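Local coordinates for protein monomethylamine methyltransferase MtmB1 (Methanosarcina barkeri, PDB 1NTH) that catalyses transfer of the methyl group from monomethylamine to the corrinoid cofactor of its partner protein MtmC, a step in methanogenesis from methylamine, at residues Leu45-Glu50 with Ala315-Ala320; Glu310-Ala315 with Ala349-Ile354; Thr355-Gly360 with Glu388-Thr393. All coordinates share one frame; numbering follows the deposited sequence.

Interaction 1: residues Leu45-Glu50 with Ala315-Ala320; sequences LDFKGE and AGWACA
Phe47 and Trp317 bring a loop onto a helix, with their CA atoms 8.2 Å apart. Residues Leu45-Glu50 belong to the loop between helices 24-42 and 56-73. Residues Ala315-Ala320 lie on helix 309-325, one of the helices packed around the TIM barrel. The loop folds as a type I' beta turn from Phe47 to Glu50, closed by the bond from Glu50 N to Phe47 O. Overlapping its start, Asp46 OD1 accepts from Lys48 N in an Asx turn, met from above the carboxylate plane.

The two aromatic rings carry the contact. The phenyl ring of Phe47 lies flat over the five-membered ring of Trp317 in a face-to-face stack. The centroids are 3.7 Å apart and the planes differ by 5°. CG of Phe47 comes within 3.4 Å of CE2 of Trp317. In Phe47, CG stands anti to the carbonyl carbon (chi1 -63°), which helps lay the ring over the indole. Trp317 CB lies off-centre over the same phenyl ring in a CH-pi contact. Ile271 and Thr275 of helix 271-288 also touch Phe47.

At its edge the indole is tied to the turn itself. Trp317 NE1 donates to Glu50 O over 2.9 Å, with an N-H...O angle of 151°; the oxygen lies in the indole plane, while the nitrogen sits above the carbonyl plane. An alanine in place of Trp317 would probably leave the Phe47 face without its stacking partner and the Glu50 carbonyl without this donor. OE2 of Glu50 bonds to Thr54 OG1, while OE1 lies 4.0 Å from Trp317 CZ2.

Interaction 2: residues Glu310-Ala315 with Ala349-Ile354; sequences ETLMIA and ASAQSI
Leu312 reaches from helix 309-325 to Ala351 and Gln352 of helix 343-359, and the contact between the two segments is apolar and buried. The two methyl groups of Leu312 take different partners. CD1 meets the methyl group of Ala351, with CD1 and Ala351 CB 4.0 Å apart. CD2 goes to Gln352 and rests nearest its backbone, 3.6 Å from Gln352 CA. The same methyl lies 3.9 Å from Gln352 CB and touches CG as well. The fork of the leucine thus spans two consecutive residues of the facing helix. Leu312 CG is anti to the carbonyl carbon (chi1 -70°), and the next torsion is extended, which carries the branch end nearer to the other helix than the start of the side chain suggests.

The backbones are close, with CA of Leu312 and CA of Gln352 6.5 Å apart. These are successive outer helices of the TIM barrel: strand 330-333 comes between them in sequence and pairs in parallel with strands 293-300 and 363-366. Other parts of the chain add to the apolar packing. Val409 of helix 398-410 and Phe51 touch Leu312, while Leu408 and Tyr412 touch Ala351.

No hydrogen bond joins the two segments. The polar part of Gln352 is buried, and its amide is satisfied by neighbouring residues. Its chain runs extended, with CG anti to the backbone N (chi1 -168°). OE1 of Gln352 bonds to Thr306 OG1. NE2 of Gln352 donates to Gln333 O, at the end of strand 330-333. Both ends of the amide are held, and the carbonyl of Gln333, which can only accept, sets which end is NE2.

Interaction 3: residues Thr355-Gly360 with Glu388-Thr393; sequences TDTASG and EVARAT
Thr357 packs against Ala390 and Thr393 in a buried helix-to-helix contact on the outer layer of the barrel. Thr357 lies near the C-terminal end of helix 343-359, and its partners lie in the last turn of helix 380-393. The short axes of 355-359 and 388-393 approach to 8.8 Å and cross at -36°. CA of Thr357 and CA of Ala390 are only 5.7 Å apart, a closeness allowed by small side chains.

The two branches of Thr357 take different partners. OG1 lies against the methyl group of Ala390, 3.4 Å from its CB, but this is packing: the hydroxyl's bond goes to Ser353 O, one turn back in its own helix. The methyl CG2, anti to the backbone N, sits 3.5 Å from Ala390 O and also meets Thr393 CB. The side chains of Thr357 and Thr393 slant across one another. CG2 of Thr393 lies 3.9 Å from Thr357 CB and touches the CB of Ala358 too.

No hydrogen bond crosses between the segments. Thr393 OG1 turns back to Val389 O at 2.8 Å. It and Thr393 N reach that oxygen from opposite faces of the carbonyl plane. Two bonds grip Val389 O, and the one from OG1 holds the Thr393 hydroxyl against its own helix, while the methyl faces the neighbouring helix.

On the far side, Arg391 NH2 makes a salt bridge to Glu388 OE2 at 3.0 Å, with Arg448 also bound to that oxygen. Asn96 of a second subunit packs on Arg391. Helix 343-359 closes at Gly360 in a Schellman motif with two weak backbone bonds, and the chain then enters strand 363-366. Leu364 of that strand touches Thr357 and Ala390. This is the helix-to-strand connection of a TIM barrel, with the outer helices packed on the strand.

Overall arrangement
The three contacts run across neighbouring outer helices of one TIM barrel. Interaction 1 sets the loop 45-50 on helix 309-325, which interaction 2 joins to helix 343-359; interaction 3 carries on to helix 380-393. Interactions 1 and 2 share Ala315, and their centres are about 11 Å apart. Those of 2 and 3 are about 10 Å apart, those of 1 and 3 about 16 Å. Met313 CE packs 3.4 Å from Glu50 O, and Ile354 CG1 lies 3.4 Å from Val389 CG1, making the packing continuous. Along the chain, interactions 1 and 2 alternate, while interaction 3 follows both. An early loop is thereby packed onto the later part of the barrel.

Interaction 1: residues Leu45-Glu50 with Ala315-Ala320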
ATOM      1  N   LEU A  45      -6.730   6.693 -53.910  1.00 22.80           N
ATOM      2  CA  LEU A  45      -5.938   7.459 -52.958  1.00 22.89           C
ATOM      3  C   LEU A  45      -4.792   8.214 -53.621  1.00 23.68           C
ATOM      4  O   LEU A  45      -4.007   7.644 -54.378  1.00 24.44           O
ATOM      5  CB  LEU A  45      -5.394   6.539 -51.862  1.00 21.86           C
ATOM      6  CG  LEU A  45      -6.449   5.755 -51.080  1.00 22.30           C
ATOM      7  CD1 LEU A  45      -5.764   4.935 -49.990  1.00 22.91           C
ATOM      8  CD2 LEU A  45      -7.468   6.710 -50.469  1.00 22.43           C
ATOM      9  N   ASP A  46      -4.712   9.507 -53.325  1.00 23.61           N
ATOM     10  CA  ASP A  46      -3.680  10.386 -53.862  1.00 24.48           C
ATOM     11  C   ASP A  46      -3.485  11.490 -52.826  1.00 24.14           C
ATOM     12  O   ASP A  46      -4.371  12.322 -52.629  1.00 23.89           O
ATOM     13  CB  ASP A  46      -4.144  10.997 -55.187  1.00 26.32           C
ATOM     14  CG  ASP A  46      -3.051  11.791 -55.883  1.00 28.92           C
ATOM     15  OD1 ASP A  46      -2.045  12.133 -55.230  1.00 29.19           O
ATOM     16  OD2 ASP A  46      -3.205  12.081 -57.089  1.00 31.52           O
ATOM     17  N   PHE A  47      -2.333  11.494 -52.162  1.00 23.94           N
ATOM     18  CA  PHE A  47      -2.060  12.491 -51.129  1.00 24.29           C
ATOM     19  C   PHE A  47      -1.595  13.836 -51.676  1.00 25.76           C
ATOM     20  O   PHE A  47      -1.474  14.812 -50.934  1.00 25.82           O
ATOM     21  CB  PHE A  47      -1.038  11.941 -50.130  1.00 22.74           C
ATOM     22  CG  PHE A  47      -1.518  10.726 -49.373  1.00 21.02           C
ATOM     23  CD1 PHE A  47      -2.839  10.285 -49.481  1.00 22.02           C
ATOM     24  CD2 PHE A  47      -0.649  10.029 -48.540  1.00 21.71           C
ATOM     25  CE1 PHE A  47      -3.282   9.169 -48.770  1.00 21.22           C
ATOM     26  CE2 PHE A  47      -1.085   8.913 -47.824  1.00 19.98           C
ATOM     27  CZ  PHE A  47      -2.400   8.482 -47.940  1.00 20.25           C
ATOM     28  N   LYS A  48      -1.327  13.879 -52.976  1.00 26.95           N
ATOM     29  CA  LYS A  48      -0.915  15.106 -53.649  1.00 28.00           C
ATOM     30  C   LYS A  48       0.155  15.940 -52.939  1.00 27.95           C
ATOM     31  O   LYS A  48       0.039  17.163 -52.847  1.00 28.64           O
ATOM     32  CB  LYS A  48      -2.154  15.964 -53.914  1.00 29.14           C
ATOM     33  CG  LYS A  48      -3.221  15.224 -54.707  1.00 31.16           C
ATOM     34  CD  LYS A  48      -4.531  15.985 -54.763  1.00 33.22           C
ATOM     35  CE  LYS A  48      -5.586  15.177 -55.505  1.00 35.56           C
ATOM     36  NZ  LYS A  48      -6.923  15.835 -55.489  1.00 38.02           N
ATOM     37  N   GLY A  49       1.192  15.274 -52.441  1.00 27.53           N
ATOM     38  CA  GLY A  49       2.282  15.975 -51.787  1.00 27.61           C
ATOM     39  C   GLY A  49       2.044  16.598 -50.423  1.00 27.11           C
ATOM     40  O   GLY A  49       2.951  17.225 -49.873  1.00 28.53           O
ATOM     41  N   GLU A  50       0.846  16.445 -49.870  1.00 25.96           N
ATOM     42  CA  GLU A  50       0.551  17.017 -48.556  1.00 26.43           C
ATOM     43  C   GLU A  50       1.078  16.145 -47.427  1.00 23.87           C
ATOM     44  O   GLU A  50       1.032  14.920 -47.513  1.00 22.86           O
ATOM     45  CB  GLU A  50      -0.957  17.185 -48.355  1.00 27.72           C
ATOM     46  CG  GLU A  50      -1.610  18.281 -49.167  1.00 33.03           C
ATOM     47  CD  GLU A  50      -2.992  18.621 -48.637  1.00 36.69           C
ATOM     48  OE1 GLU A  50      -3.839  17.706 -48.543  1.00 38.18           O
ATOM     49  OE2 GLU A  50      -3.232  19.802 -48.305  1.00 40.21           O
ATOM     50  N   ALA A 315       2.860   9.145 -41.780  1.00 17.19           N
ATOM     51  CA  ALA A 315       2.443   9.378 -40.399  1.00 17.61           C
ATOM     52  C   ALA A 315       1.362  10.457 -40.305  1.00 17.55           C
ATOM     53  O   ALA A 315       0.376  10.299 -39.581  1.00 17.71           O
ATOM     54  CB  ALA A 315       3.648   9.771 -39.550  1.00 17.14           C
ATOM     55  N   GLY A 316       1.553  11.552 -41.036  1.00 17.90           N
ATOM     56  CA  GLY A 316       0.586  12.638 -41.008  1.00 17.65           C
ATOM     57  C   GLY A 316      -0.797  12.225 -41.469  1.00 18.55           C
ATOM     58  O   GLY A 316      -1.796  12.552 -40.826  1.00 17.97           O
ATOM     59  N   TRP A 317      -0.866  11.505 -42.584  1.00 17.90           N
ATOM     60  CA  TRP A 317      -2.151  11.055 -43.103  1.00 17.06           C
ATOM     61  C   TRP A 317      -2.786   9.989 -42.220  1.00 16.72           C
ATOM     62  O   TRP A 317      -3.991  10.019 -41.978  1.00 17.35           O
ATOM     63  CB  TRP A 317      -2.005  10.518 -44.534  1.00 17.71           C
ATOM     64  CG  TRP A 317      -1.997  11.599 -45.570  1.00 17.73           C
ATOM     65  CD1 TRP A 317      -0.963  12.436 -45.884  1.00 18.35           C
ATOM     66  CD2 TRP A 317      -3.095  11.987 -46.404  1.00 17.92           C
ATOM     67  NE1 TRP A 317      -1.352  13.323 -46.864  1.00 18.97           N
ATOM     68  CE2 TRP A 317      -2.656  13.069 -47.201  1.00 17.83           C
ATOM     69  CE3 TRP A 317      -4.411  11.524 -46.555  1.00 18.45           C
ATOM     70  CZ2 TRP A 317      -3.487  13.696 -48.139  1.00 19.20           C
ATOM     71  CZ3 TRP A 317      -5.239  12.148 -47.489  1.00 17.88           C
ATOM     72  CH2 TRP A 317      -4.770  13.222 -48.268  1.00 18.58           C
ATOM     73  N   ALA A 318      -1.983   9.048 -41.737  1.00 17.64           N
ATOM     74  CA  ALA A 318      -2.519   7.991 -40.888  1.00 16.56           C
ATOM     75  C   ALA A 318      -3.115   8.573 -39.604  1.00 17.68           C
ATOM     76  O   ALA A 318      -4.240   8.241 -39.225  1.00 17.33           O
ATOM     77  CB  ALA A 318      -1.426   6.979 -40.552  1.00 17.90           C
ATOM     78  N   CYS A 319      -2.368   9.451 -38.946  1.00 17.45           N
ATOM     79  CA  CYS A 319      -2.841  10.047 -37.701  1.00 18.98           C
ATOM     80  C   CYS A 319      -4.024  10.988 -37.893  1.00 18.48           C
ATOM     81  O   CYS A 319      -4.977  10.955 -37.113  1.00 18.72           O
ATOM     82  CB  CYS A 319      -1.710  10.795 -36.998  1.00 19.13           C
ATOM     83  SG  CYS A 319      -2.189  11.385 -35.349  1.00 23.22           S
ATOM     84  N   ALA A 320      -3.974  11.832 -38.919  1.00 18.30           N
ATOM     85  CA  ALA A 320      -5.077  12.755 -39.160  1.00 17.75           C
ATOM     86  C   ALA A 320      -6.352  11.961 -39.400  1.00 18.40           C
ATOM     87  O   ALA A 320      -7.427  12.322 -38.922  1.00 18.62           O
ATOM     88  CB  ALA A 320      -4.778  13.644 -40.363  1.00 19.19           C
TER

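Interaction 2: residues Glu310-Ala315 with Ala349-Ile354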
ATOM      1  N   GLU A 310       8.616  11.008 -47.333  1.00 19.54           N
ATOM      2  CA  GLU A 310       7.624   9.949 -47.455  1.00 19.45           C
ATOM      3  C   GLU A 310       7.066   9.450 -46.126  1.00 19.32           C
ATOM      4  O   GLU A 310       5.852   9.308 -45.981  1.00 18.74           O
ATOM      5  CB  GLU A 310       8.200   8.766 -48.239  1.00 21.07           C
ATOM      6  CG  GLU A 310       8.612   9.122 -49.662  1.00 23.11           C
ATOM      7  CD  GLU A 310      10.077   9.506 -49.786  1.00 26.22           C
ATOM      8  OE1 GLU A 310      10.712   9.844 -48.763  1.00 27.05           O
ATOM      9  OE2 GLU A 310      10.594   9.478 -50.924  1.00 26.99           O
ATOM     10  N   THR A 311       7.943   9.187 -45.163  1.00 19.06           N
ATOM     11  CA  THR A 311       7.504   8.686 -43.863  1.00 19.24           C
ATOM     12  C   THR A 311       6.714   9.731 -43.072  1.00 18.66           C
ATOM     13  O   THR A 311       5.811   9.384 -42.307  1.00 18.65           O
ATOM     14  CB  THR A 311       8.700   8.172 -43.023  1.00 18.94           C
ATOM     15  OG1 THR A 311       9.681   9.203 -42.889  1.00 21.57           O
ATOM     16  CG2 THR A 311       9.335   6.960 -43.697  1.00 20.62           C
ATOM     17  N   LEU A 312       7.046  11.006 -43.247  1.00 18.56           N
ATOM     18  CA  LEU A 312       6.310  12.059 -42.557  1.00 19.00           C
ATOM     19  C   LEU A 312       4.897  12.129 -43.140  1.00 19.93           C
ATOM     20  O   LEU A 312       3.922  12.305 -42.410  1.00 18.46           O
ATOM     21  CB  LEU A 312       7.022  13.409 -42.706  1.00 18.51           C
ATOM     22  CG  LEU A 312       8.344  13.550 -41.939  1.00 19.26           C
ATOM     23  CD1 LEU A 312       9.002  14.880 -42.277  1.00 22.02           C
ATOM     24  CD2 LEU A 312       8.084  13.453 -40.431  1.00 19.58           C
ATOM     25  N   MET A 313       4.783  11.974 -44.458  1.00 19.45           N
ATOM     26  CA  MET A 313       3.474  11.998 -45.108  1.00 19.54           C
ATOM     27  C   MET A 313       2.629  10.811 -44.652  1.00 18.27           C
ATOM     28  O   MET A 313       1.430  10.947 -44.413  1.00 19.28           O
ATOM     29  CB  MET A 313       3.635  11.964 -46.631  1.00 20.69           C
ATOM     30  CG  MET A 313       4.196  13.249 -47.214  1.00 21.27           C
ATOM     31  SD  MET A 313       4.556  13.088 -48.977  1.00 24.60           S
ATOM     32  CE  MET A 313       2.907  12.995 -49.657  1.00 22.72           C
ATOM     33  N   ILE A 314       3.260   9.647 -44.534  1.00 17.80           N
ATOM     34  CA  ILE A 314       2.556   8.449 -44.092  1.00 17.58           C
ATOM     35  C   ILE A 314       2.012   8.659 -42.680  1.00 17.89           C
ATOM     36  O   ILE A 314       0.837   8.396 -42.416  1.00 17.51           O
ATOM     37  CB  ILE A 314       3.496   7.221 -44.111  1.00 17.63           C
ATOM     38  CG1 ILE A 314       3.877   6.897 -45.561  1.00 18.74           C
ATOM     39  CG2 ILE A 314       2.819   6.018 -43.450  1.00 18.42           C
ATOM     40  CD1 ILE A 314       5.023   5.916 -45.693  1.00 18.59           C
ATOM     41  N   ALA A 315       2.860   9.145 -41.780  1.00 17.19           N
ATOM     42  CA  ALA A 315       2.443   9.378 -40.399  1.00 17.61           C
ATOM     43  C   ALA A 315       1.362  10.457 -40.305  1.00 17.55           C
ATOM     44  O   ALA A 315       0.376  10.299 -39.581  1.00 17.71           O
ATOM     45  CB  ALA A 315       3.648   9.771 -39.550  1.00 17.14           C
ATOM     46  N   ALA A 349      14.382  15.947 -36.317  1.00 19.31           N
ATOM     47  CA  ALA A 349      13.424  15.713 -35.245  1.00 18.30           C
ATOM     48  C   ALA A 349      12.352  16.798 -35.252  1.00 18.72           C
ATOM     49  O   ALA A 349      11.184  16.527 -34.971  1.00 18.92           O
ATOM     50  CB  ALA A 349      14.139  15.688 -33.899  1.00 18.97           C
ATOM     51  N   SER A 350      12.748  18.026 -35.572  1.00 18.51           N
ATOM     52  CA  SER A 350      11.805  19.138 -35.612  1.00 18.54           C
ATOM     53  C   SER A 350      10.739  18.919 -36.680  1.00 18.28           C
ATOM     54  O   SER A 350       9.555  19.157 -36.445  1.00 18.67           O
ATOM     55  CB  SER A 350      12.538  20.456 -35.879  1.00 17.97           C
ATOM     56  OG  SER A 350      13.367  20.805 -34.788  1.00 20.44           O
ATOM     57  N   ALA A 351      11.161  18.473 -37.859  1.00 18.80           N
ATOM     58  CA  ALA A 351      10.212  18.228 -38.936  1.00 17.97           C
ATOM     59  C   ALA A 351       9.179  17.201 -38.485  1.00 17.63           C
ATOM     60  O   ALA A 351       7.989  17.344 -38.769  1.00 18.46           O
ATOM     61  CB  ALA A 351      10.940  17.727 -40.184  1.00 18.15           C
ATOM     62  N   GLN A 352       9.625  16.170 -37.774  1.00 17.71           N
ATOM     63  CA  GLN A 352       8.688  15.153 -37.320  1.00 16.85           C
ATOM     64  C   GLN A 352       7.782  15.675 -36.209  1.00 17.27           C
ATOM     65  O   GLN A 352       6.608  15.321 -36.148  1.00 17.18           O
ATOM     66  CB  GLN A 352       9.419  13.898 -36.847  1.00 17.55           C
ATOM     67  CG  GLN A 352       8.468  12.732 -36.661  1.00 18.61           C
ATOM     68  CD  GLN A 352       9.169  11.436 -36.345  1.00 19.25           C
ATOM     69  OE1 GLN A 352      10.321  11.229 -36.732  1.00 19.26           O
ATOM     70  NE2 GLN A 352       8.470  10.541 -35.655  1.00 19.56           N
ATOM     71  N   SER A 353       8.325  16.515 -35.333  1.00 17.64           N
ATOM     72  CA  SER A 353       7.522  17.075 -34.251  1.00 17.47           C
ATOM     73  C   SER A 353       6.425  17.969 -34.833  1.00 17.68           C
ATOM     74  O   SER A 353       5.294  17.980 -34.348  1.00 16.17           O
ATOM     75  CB  SER A 353       8.407  17.878 -33.293  1.00 18.64           C
ATOM     76  OG  SER A 353       7.637  18.425 -32.235  1.00 21.09           O
ATOM     77  N   ILE A 354       6.756  18.714 -35.883  1.00 16.81           N
ATOM     78  CA  ILE A 354       5.770  19.577 -36.521  1.00 17.43           C
ATOM     79  C   ILE A 354       4.663  18.705 -37.115  1.00 17.89           C
ATOM     80  O   ILE A 354       3.476  18.956 -36.907  1.00 17.90           O
ATOM     81  CB  ILE A 354       6.413  20.422 -37.649  1.00 18.56           C
ATOM     82  CG1 ILE A 354       7.368  21.452 -37.041  1.00 19.17           C
ATOM     83  CG2 ILE A 354       5.330  21.092 -38.490  1.00 17.53           C
ATOM     84  CD1 ILE A 354       8.245  22.162 -38.069  1.00 21.56           C
TER

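Interaction 3: residues Thr355-Gly360 with Glu388-Thr393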
ATOM      1  N   THR A 355       5.066  17.666 -37.839  1.00 18.50           N
ATOM      2  CA  THR A 355       4.121  16.753 -38.470  1.00 17.87           C
ATOM      3  C   THR A 355       3.231  16.039 -37.454  1.00 18.48           C
ATOM      4  O   THR A 355       2.008  16.007 -37.606  1.00 18.12           O
ATOM      5  CB  THR A 355       4.864  15.689 -39.300  1.00 17.77           C
ATOM      6  OG1 THR A 355       5.701  16.339 -40.266  1.00 19.03           O
ATOM      7  CG2 THR A 355       3.875  14.776 -40.017  1.00 19.59           C
ATOM      8  N   ASP A 356       3.847  15.468 -36.423  1.00 17.86           N
ATOM      9  CA  ASP A 356       3.102  14.744 -35.397  1.00 17.90           C
ATOM     10  C   ASP A 356       2.144  15.634 -34.612  1.00 17.79           C
ATOM     11  O   ASP A 356       1.004  15.255 -34.345  1.00 17.87           O
ATOM     12  CB  ASP A 356       4.064  14.059 -34.420  1.00 18.65           C
ATOM     13  CG  ASP A 356       4.832  12.917 -35.061  1.00 19.21           C
ATOM     14  OD1 ASP A 356       4.351  12.374 -36.081  1.00 21.30           O
ATOM     15  OD2 ASP A 356       5.905  12.553 -34.532  1.00 20.40           O
ATOM     16  N   THR A 357       2.610  16.816 -34.235  1.00 16.95           N
ATOM     17  CA  THR A 357       1.777  17.744 -33.482  1.00 17.15           C
ATOM     18  C   THR A 357       0.575  18.205 -34.303  1.00 17.24           C
ATOM     19  O   THR A 357      -0.569  18.127 -33.850  1.00 18.29           O
ATOM     20  CB  THR A 357       2.598  18.973 -33.036  1.00 16.30           C
ATOM     21  OG1 THR A 357       3.677  18.543 -32.197  1.00 17.30           O
ATOM     22  CG2 THR A 357       1.724  19.958 -32.271  1.00 17.51           C
ATOM     23  N   ALA A 358       0.824  18.669 -35.523  1.00 17.47           N
ATOM     24  CA  ALA A 358      -0.262  19.146 -36.369  1.00 17.44           C
ATOM     25  C   ALA A 358      -1.220  18.047 -36.819  1.00 17.33           C
ATOM     26  O   ALA A 358      -2.411  18.299 -36.991  1.00 17.20           O
ATOM     27  CB  ALA A 358       0.309  19.864 -37.582  1.00 18.67           C
ATOM     28  N   SER A 359      -0.714  16.829 -37.000  1.00 16.67           N
ATOM     29  CA  SER A 359      -1.567  15.731 -37.452  1.00 17.83           C
ATOM     30  C   SER A 359      -2.450  15.148 -36.353  1.00 18.36           C
ATOM     31  O   SER A 359      -3.332  14.337 -36.632  1.00 19.69           O
ATOM     32  CB  SER A 359      -0.724  14.619 -38.097  1.00 18.54           C
ATOM     33  OG  SER A 359       0.120  13.973 -37.158  1.00 20.20           O
ATOM     34  N   GLY A 360      -2.207  15.544 -35.106  1.00 17.07           N
ATOM     35  CA  GLY A 360      -3.037  15.061 -34.013  1.00 16.67           C
ATOM     36  C   GLY A 360      -2.505  13.983 -33.083  1.00 15.92           C
ATOM     37  O   GLY A 360      -3.288  13.367 -32.364  1.00 17.10           O
ATOM     38  N   GLU A 388       9.864  21.821 -27.686  1.00 17.21           N
ATOM     39  CA  GLU A 388       9.691  23.234 -28.023  1.00 17.62           C
ATOM     40  C   GLU A 388       8.984  23.395 -29.362  1.00 17.00           C
ATOM     41  O   GLU A 388       8.133  24.269 -29.530  1.00 17.37           O
ATOM     42  CB  GLU A 388      11.041  23.952 -28.075  1.00 19.61           C
ATOM     43  CG  GLU A 388      11.626  24.267 -26.711  1.00 22.72           C
ATOM     44  CD  GLU A 388      12.402  25.571 -26.707  1.00 24.36           C
ATOM     45  OE1 GLU A 388      13.563  25.586 -27.172  1.00 25.95           O
ATOM     46  OE2 GLU A 388      11.837  26.588 -26.249  1.00 26.73           O
ATOM     47  N   VAL A 389       9.347  22.544 -30.314  1.00 17.61           N
ATOM     48  CA  VAL A 389       8.745  22.592 -31.636  1.00 17.63           C
ATOM     49  C   VAL A 389       7.271  22.202 -31.564  1.00 16.66           C
ATOM     50  O   VAL A 389       6.439  22.762 -32.280  1.00 17.10           O
ATOM     51  CB  VAL A 389       9.500  21.670 -32.615  1.00 16.63           C
ATOM     52  CG1 VAL A 389       8.745  21.570 -33.934  1.00 17.58           C
ATOM     53  CG2 VAL A 389      10.902  22.224 -32.859  1.00 19.56           C
ATOM     54  N   ALA A 390       6.943  21.251 -30.692  1.00 16.64           N
ATOM     55  CA  ALA A 390       5.554  20.832 -30.542  1.00 16.93           C
ATOM     56  C   ALA A 390       4.726  22.006 -30.022  1.00 16.92           C
ATOM     57  O   ALA A 390       3.609  22.245 -30.481  1.00 17.61           O
ATOM     58  CB  ALA A 390       5.457  19.646 -29.580  1.00 15.79           C
ATOM     59  N   ARG A 391       5.276  22.740 -29.059  1.00 16.69           N
ATOM     60  CA  ARG A 391       4.577  23.892 -28.502  1.00 18.13           C
ATOM     61  C   ARG A 391       4.347  24.937 -29.592  1.00 17.65           C
ATOM     62  O   ARG A 391       3.257  25.496 -29.709  1.00 18.85           O
ATOM     63  CB  ARG A 391       5.389  24.523 -27.367  1.00 17.99           C
ATOM     64  CG  ARG A 391       4.693  25.712 -26.721  1.00 22.15           C
ATOM     65  CD  ARG A 391       5.589  26.420 -25.709  1.00 21.14           C
ATOM     66  NE  ARG A 391       6.727  27.073 -26.345  1.00 23.77           N
ATOM     67  CZ  ARG A 391       7.990  26.680 -26.209  1.00 24.12           C
ATOM     68  NH1 ARG A 391       8.284  25.630 -25.456  1.00 22.94           N
ATOM     69  NH2 ARG A 391       8.959  27.342 -26.828  1.00 24.98           N
ATOM     70  N   ALA A 392       5.381  25.192 -30.387  1.00 18.44           N
ATOM     71  CA  ALA A 392       5.299  26.174 -31.463  1.00 19.54           C
ATOM     72  C   ALA A 392       4.300  25.785 -32.553  1.00 20.19           C
ATOM     73  O   ALA A 392       3.631  26.643 -33.129  1.00 22.06           O
ATOM     74  CB  ALA A 392       6.681  26.380 -32.076  1.00 19.46           C
ATOM     75  N   THR A 393       4.199  24.488 -32.828  1.00 19.17           N
ATOM     76  CA  THR A 393       3.302  23.979 -33.862  1.00 18.81           C
ATOM     77  C   THR A 393       1.831  23.918 -33.452  1.00 19.32           C
ATOM     78  O   THR A 393       0.941  24.106 -34.282  1.00 19.85           O
ATOM     79  CB  THR A 393       3.742  22.566 -34.306  1.00 17.63           C
ATOM     80  OG1 THR A 393       5.100  22.614 -34.758  1.00 19.00           O
ATOM     81  CG2 THR A 393       2.860  22.051 -35.437  1.00 18.27           C
TER